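Local coordinates for luciferase-like monooxygenase (Streptomyces bottropensis, PDB 7BIP), which probably acts as a monooxygenase of the luciferase-like family in the biosynthesis of the aromatic polyketide rishirilide, at residues A[234-246]-A[334-346]. Residues are numbered along the deposited sequence; the frame is centred on the assembly and turned at random.
Sequences CYLAEDGQEARQK and ESARTMRLFAEHL
Leu236, at the end of strand 228-236, is the bump that pushes into helix 332-345. Its CD2 lies in an apolar hollow made by Leu341 CB, Phe342 CB and Leu346 CD1, and comes 3.7 Å from Phe342 N. Leu341 answers with its own knob: CD1 rests on Ala237 CA at 3.6 Å, while CD2 touches Glu238 OE2. The axes of strand 234-236 and helix 334-345 cross at 80°, 7.0 Å apart at their closest approach. Thr338 pins the crossing. Its OG1 takes a nearly straight bond from Leu236 N (3.0 Å, 172°) and lies over one face of the Tyr235 ring. With OG1 anti to the carbonyl carbon (chi1 -70°), the methyl CG2 is turned to Cys234 SG, 3.8 Å away. Beyond the Leu236 hollow, Arg337 bends at chi3 and lays its guanidinium over Ala237 CB. NH1 and NH2 both grip Glu242 OE2 end-on, from one face of the carboxylate. NH2 also donates to Tyr235 OH at 2.9 Å, and that hydroxyl donates to Glu334 OE1 at 2.8 Å. A leucine in place of Arg337 would probably leave Glu242 without its salt-bridge mate and the Tyr235 hydroxyl without the donor that NH2 supplies. Water 2 joins Arg337 NE to Leu236 O and Glu334 O. In this TIM-barrel-type fold, the Arg337 charge probably steadies Glu242, and so ties helix 240-262 to helix 332-345 across the strand end.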
# COMPACT_ATOMS: atom_id res chain seq x y z
N CYS A 234 -15.14 -21.18 3.03
CA CYS A 234 -14.59 -22.45 3.48
C CYS A 234 -14.55 -22.49 4.99
O CYS A 234 -14.02 -21.57 5.63
CB CYS A 234 -13.18 -22.67 2.89
SG CYS A 234 -12.44 -24.20 3.42
N TYR A 235 -15.12 -23.55 5.57
CA TYR A 235 -15.08 -23.75 7.01
C TYR A 235 -15.01 -25.25 7.26
O TYR A 235 -15.88 -25.99 6.80
CB TYR A 235 -16.32 -23.14 7.70
CG TYR A 235 -16.22 -23.11 9.20
CD1 TYR A 235 -15.93 -21.93 9.87
CD2 TYR A 235 -16.40 -24.26 9.95
CE1 TYR A 235 -15.84 -21.90 11.25
CE2 TYR A 235 -16.29 -24.24 11.32
CZ TYR A 235 -16.01 -23.06 11.97
OH TYR A 235 -15.91 -23.02 13.34
N LEU A 236 -13.98 -25.70 7.99
CA LEU A 236 -13.80 -27.11 8.29
C LEU A 236 -13.81 -27.34 9.80
O LEU A 236 -13.27 -26.53 10.56
CB LEU A 236 -12.48 -27.64 7.71
CG LEU A 236 -12.45 -28.12 6.26
CD1 LEU A 236 -12.80 -27.02 5.29
CD2 LEU A 236 -11.07 -28.71 5.89
N ALA A 237 -14.42 -28.44 10.22
CA ALA A 237 -14.31 -28.92 11.59
C ALA A 237 -14.40 -30.44 11.55
O ALA A 237 -14.95 -31.02 10.61
CB ALA A 237 -15.38 -28.32 12.50
N GLU A 238 -13.85 -31.09 12.59
CA GLU A 238 -13.95 -32.55 12.66
C GLU A 238 -15.40 -33.00 12.76
O GLU A 238 -15.77 -34.07 12.25
CB GLU A 238 -13.16 -33.09 13.86
CG GLU A 238 -11.64 -32.92 13.73
CD GLU A 238 -11.00 -34.03 12.90
OE1 GLU A 238 -11.74 -34.83 12.28
OE2 GLU A 238 -9.75 -34.11 12.85
N ASP A 239 -16.23 -32.20 13.45
CA ASP A 239 -17.67 -32.41 13.54
C ASP A 239 -18.32 -31.62 12.40
O ASP A 239 -18.37 -30.39 12.44
CB ASP A 239 -18.17 -31.97 14.91
CG ASP A 239 -19.68 -32.02 15.05
OD1 ASP A 239 -20.38 -32.43 14.10
OD2 ASP A 239 -20.18 -31.65 16.14
N GLY A 240 -18.82 -32.34 11.39
CA GLY A 240 -19.41 -31.68 10.24
C GLY A 240 -20.65 -30.89 10.56
O GLY A 240 -20.97 -29.94 9.83
N GLN A 241 -21.36 -31.24 11.63
CA GLN A 241 -22.52 -30.45 12.03
C GLN A 241 -22.11 -29.14 12.70
O GLN A 241 -22.82 -28.14 12.56
CB GLN A 241 -23.41 -31.28 12.97
CG GLN A 241 -23.97 -32.53 12.33
CD GLN A 241 -25.21 -32.27 11.48
OE1 GLN A 241 -25.22 -31.38 10.63
NE2 GLN A 241 -26.26 -33.06 11.70
N GLU A 242 -20.99 -29.14 13.42
CA GLU A 242 -20.42 -27.89 13.91
C GLU A 242 -19.95 -27.01 12.76
O GLU A 242 -20.16 -25.79 12.75
CB GLU A 242 -19.27 -28.18 14.88
CG GLU A 242 -18.51 -26.94 15.34
CD GLU A 242 -17.31 -27.28 16.22
OE1 GLU A 242 -17.14 -28.46 16.61
OE2 GLU A 242 -16.53 -26.35 16.53
N ALA A 243 -19.33 -27.63 11.74
CA ALA A 243 -18.91 -26.86 10.57
C ALA A 243 -20.11 -26.23 9.88
O ALA A 243 -20.07 -25.06 9.49
CB ALA A 243 -18.13 -27.75 9.59
N ARG A 244 -21.19 -27.00 9.73
CA ARG A 244 -22.41 -26.45 9.16
C ARG A 244 -22.95 -25.30 10.00
O ARG A 244 -23.38 -24.27 9.46
CB ARG A 244 -23.46 -27.55 9.03
CG ARG A 244 -24.88 -27.05 8.73
CD ARG A 244 -25.74 -28.26 8.66
NE ARG A 244 -27.12 -28.06 8.25
CZ ARG A 244 -28.15 -28.41 9.02
NH1 ARG A 244 -27.93 -28.90 10.24
NH2 ARG A 244 -29.40 -28.28 8.59
N GLN A 245 -22.97 -25.46 11.33
CA GLN A 245 -23.53 -24.41 12.17
C GLN A 245 -22.68 -23.14 12.12
O GLN A 245 -23.20 -22.05 11.84
CB GLN A 245 -23.67 -24.89 13.62
CG GLN A 245 -24.32 -23.83 14.50
CD GLN A 245 -23.52 -23.53 15.75
OE1 GLN A 245 -23.02 -24.44 16.42
NE2 GLN A 245 -23.39 -22.24 16.07
N LYS A 246 -21.37 -23.27 12.36
CA LYS A 246 -20.52 -22.09 12.42
C LYS A 246 -20.21 -21.55 11.03
O LYS A 246 -20.20 -20.33 10.82
CB LYS A 246 -19.24 -22.40 13.21
CG LYS A 246 -19.52 -22.59 14.69
CD LYS A 246 -18.31 -23.10 15.47
CE LYS A 246 -18.66 -23.37 16.92
NZ LYS A 246 -19.24 -22.17 17.57
N GLU A 334 -10.88 -20.41 14.87
CA GLU A 334 -11.71 -21.20 13.96
C GLU A 334 -11.21 -21.08 12.53
O GLU A 334 -11.17 -22.08 11.80
CB GLU A 334 -13.18 -20.77 14.08
CG GLU A 334 -13.84 -21.33 15.34
CD GLU A 334 -15.25 -20.81 15.58
OE1 GLU A 334 -16.00 -20.58 14.61
OE2 GLU A 334 -15.61 -20.64 16.77
N SER A 335 -10.81 -19.88 12.11
CA SER A 335 -10.17 -19.74 10.81
C SER A 335 -8.89 -20.57 10.74
O SER A 335 -8.61 -21.25 9.74
CB SER A 335 -9.86 -18.28 10.53
OG SER A 335 -11.05 -17.50 10.60
N ALA A 336 -8.10 -20.54 11.81
CA ALA A 336 -6.85 -21.29 11.83
C ALA A 336 -7.11 -22.79 11.82
O ALA A 336 -6.38 -23.55 11.16
CB ALA A 336 -6.03 -20.88 13.05
N ARG A 337 -8.14 -23.24 12.54
CA ARG A 337 -8.50 -24.66 12.53
C ARG A 337 -8.88 -25.11 11.13
O ARG A 337 -8.46 -26.18 10.68
CB ARG A 337 -9.66 -24.93 13.50
CG ARG A 337 -10.19 -26.36 13.41
CD ARG A 337 -11.26 -26.64 14.47
NE ARG A 337 -12.47 -25.88 14.23
CZ ARG A 337 -13.57 -25.99 14.97
NH1 ARG A 337 -13.58 -26.80 16.03
NH2 ARG A 337 -14.63 -25.26 14.67
N THR A 338 -9.67 -24.30 10.42
CA THR A 338 -10.03 -24.61 9.04
C THR A 338 -8.78 -24.81 8.20
O THR A 338 -8.67 -25.79 7.45
CB THR A 338 -10.89 -23.49 8.44
OG1 THR A 338 -12.18 -23.49 9.05
CG2 THR A 338 -11.05 -23.68 6.93
N MET A 339 -7.81 -23.89 8.33
CA MET A 339 -6.61 -24.00 7.52
C MET A 339 -5.78 -25.22 7.92
O MET A 339 -5.26 -25.92 7.05
CB MET A 339 -5.79 -22.72 7.63
CG MET A 339 -6.46 -21.54 6.94
SD MET A 339 -5.56 -20.02 7.29
CE MET A 339 -4.00 -20.35 6.48
N ARG A 340 -5.67 -25.49 9.22
CA ARG A 340 -4.88 -26.63 9.67
C ARG A 340 -5.50 -27.95 9.22
O ARG A 340 -4.79 -28.87 8.80
CB ARG A 340 -4.72 -26.60 11.19
CG ARG A 340 -3.80 -25.48 11.66
CD ARG A 340 -3.29 -25.68 13.08
NE ARG A 340 -2.31 -24.65 13.42
CZ ARG A 340 -2.59 -23.57 14.15
NH1 ARG A 340 -3.82 -23.39 14.62
NH2 ARG A 340 -1.64 -22.68 14.41
N LEU A 341 -6.84 -28.06 9.29
CA LEU A 341 -7.48 -29.30 8.85
C LEU A 341 -7.34 -29.48 7.34
O LEU A 341 -7.11 -30.59 6.86
CB LEU A 341 -8.95 -29.30 9.26
CG LEU A 341 -9.24 -29.54 10.74
CD1 LEU A 341 -10.74 -29.31 11.03
CD2 LEU A 341 -8.81 -30.93 11.19
N PHE A 342 -7.47 -28.39 6.58
CA PHE A 342 -7.30 -28.48 5.14
C PHE A 342 -5.88 -28.90 4.80
O PHE A 342 -5.67 -29.75 3.93
CB PHE A 342 -7.64 -27.14 4.48
CG PHE A 342 -7.93 -27.26 3.01
CD1 PHE A 342 -9.24 -27.27 2.54
CD2 PHE A 342 -6.89 -27.36 2.09
CE1 PHE A 342 -9.50 -27.39 1.19
CE2 PHE A 342 -7.17 -27.46 0.73
CZ PHE A 342 -8.47 -27.49 0.29
N ALA A 343 -4.90 -28.33 5.49
CA ALA A 343 -3.51 -28.64 5.18
C ALA A 343 -3.18 -30.09 5.50
O ALA A 343 -2.45 -30.75 4.75
CB ALA A 343 -2.59 -27.70 5.95
N GLU A 344 -3.70 -30.62 6.61
CA GLU A 344 -3.36 -31.98 7.01
C GLU A 344 -4.08 -33.02 6.16
O GLU A 344 -3.49 -34.05 5.80
CB GLU A 344 -3.69 -32.19 8.49
CG GLU A 344 -3.16 -33.50 9.05
CD GLU A 344 -3.61 -33.78 10.47
OE1 GLU A 344 -4.61 -33.17 10.90
OE2 GLU A 344 -2.96 -34.60 11.15
N HIS A 345 -5.35 -32.78 5.84
CA HIS A 345 -6.19 -33.82 5.27
C HIS A 345 -6.42 -33.69 3.77
O HIS A 345 -6.78 -34.69 3.14
CB HIS A 345 -7.55 -33.84 5.98
CG HIS A 345 -7.45 -34.25 7.42
ND1 HIS A 345 -7.51 -33.35 8.46
CD2 HIS A 345 -7.28 -35.47 7.99
CE1 HIS A 345 -7.40 -33.99 9.61
NE2 HIS A 345 -7.25 -35.28 9.35
N LEU A 346 -6.23 -32.51 3.19
CA LEU A 346 -6.61 -32.30 1.80
C LEU A 346 -5.44 -31.87 0.93
O LEU A 346 -5.25 -32.43 -0.16
CB LEU A 346 -7.72 -31.24 1.74
CG LEU A 346 -9.02 -31.78 2.36
CD1 LEU A 346 -10.04 -30.70 2.56
CD2 LEU A 346 -9.56 -32.87 1.47
O HOH W 1 -12.97 -20.87 8.25
O HOH W 2 -12.93 -24.25 12.14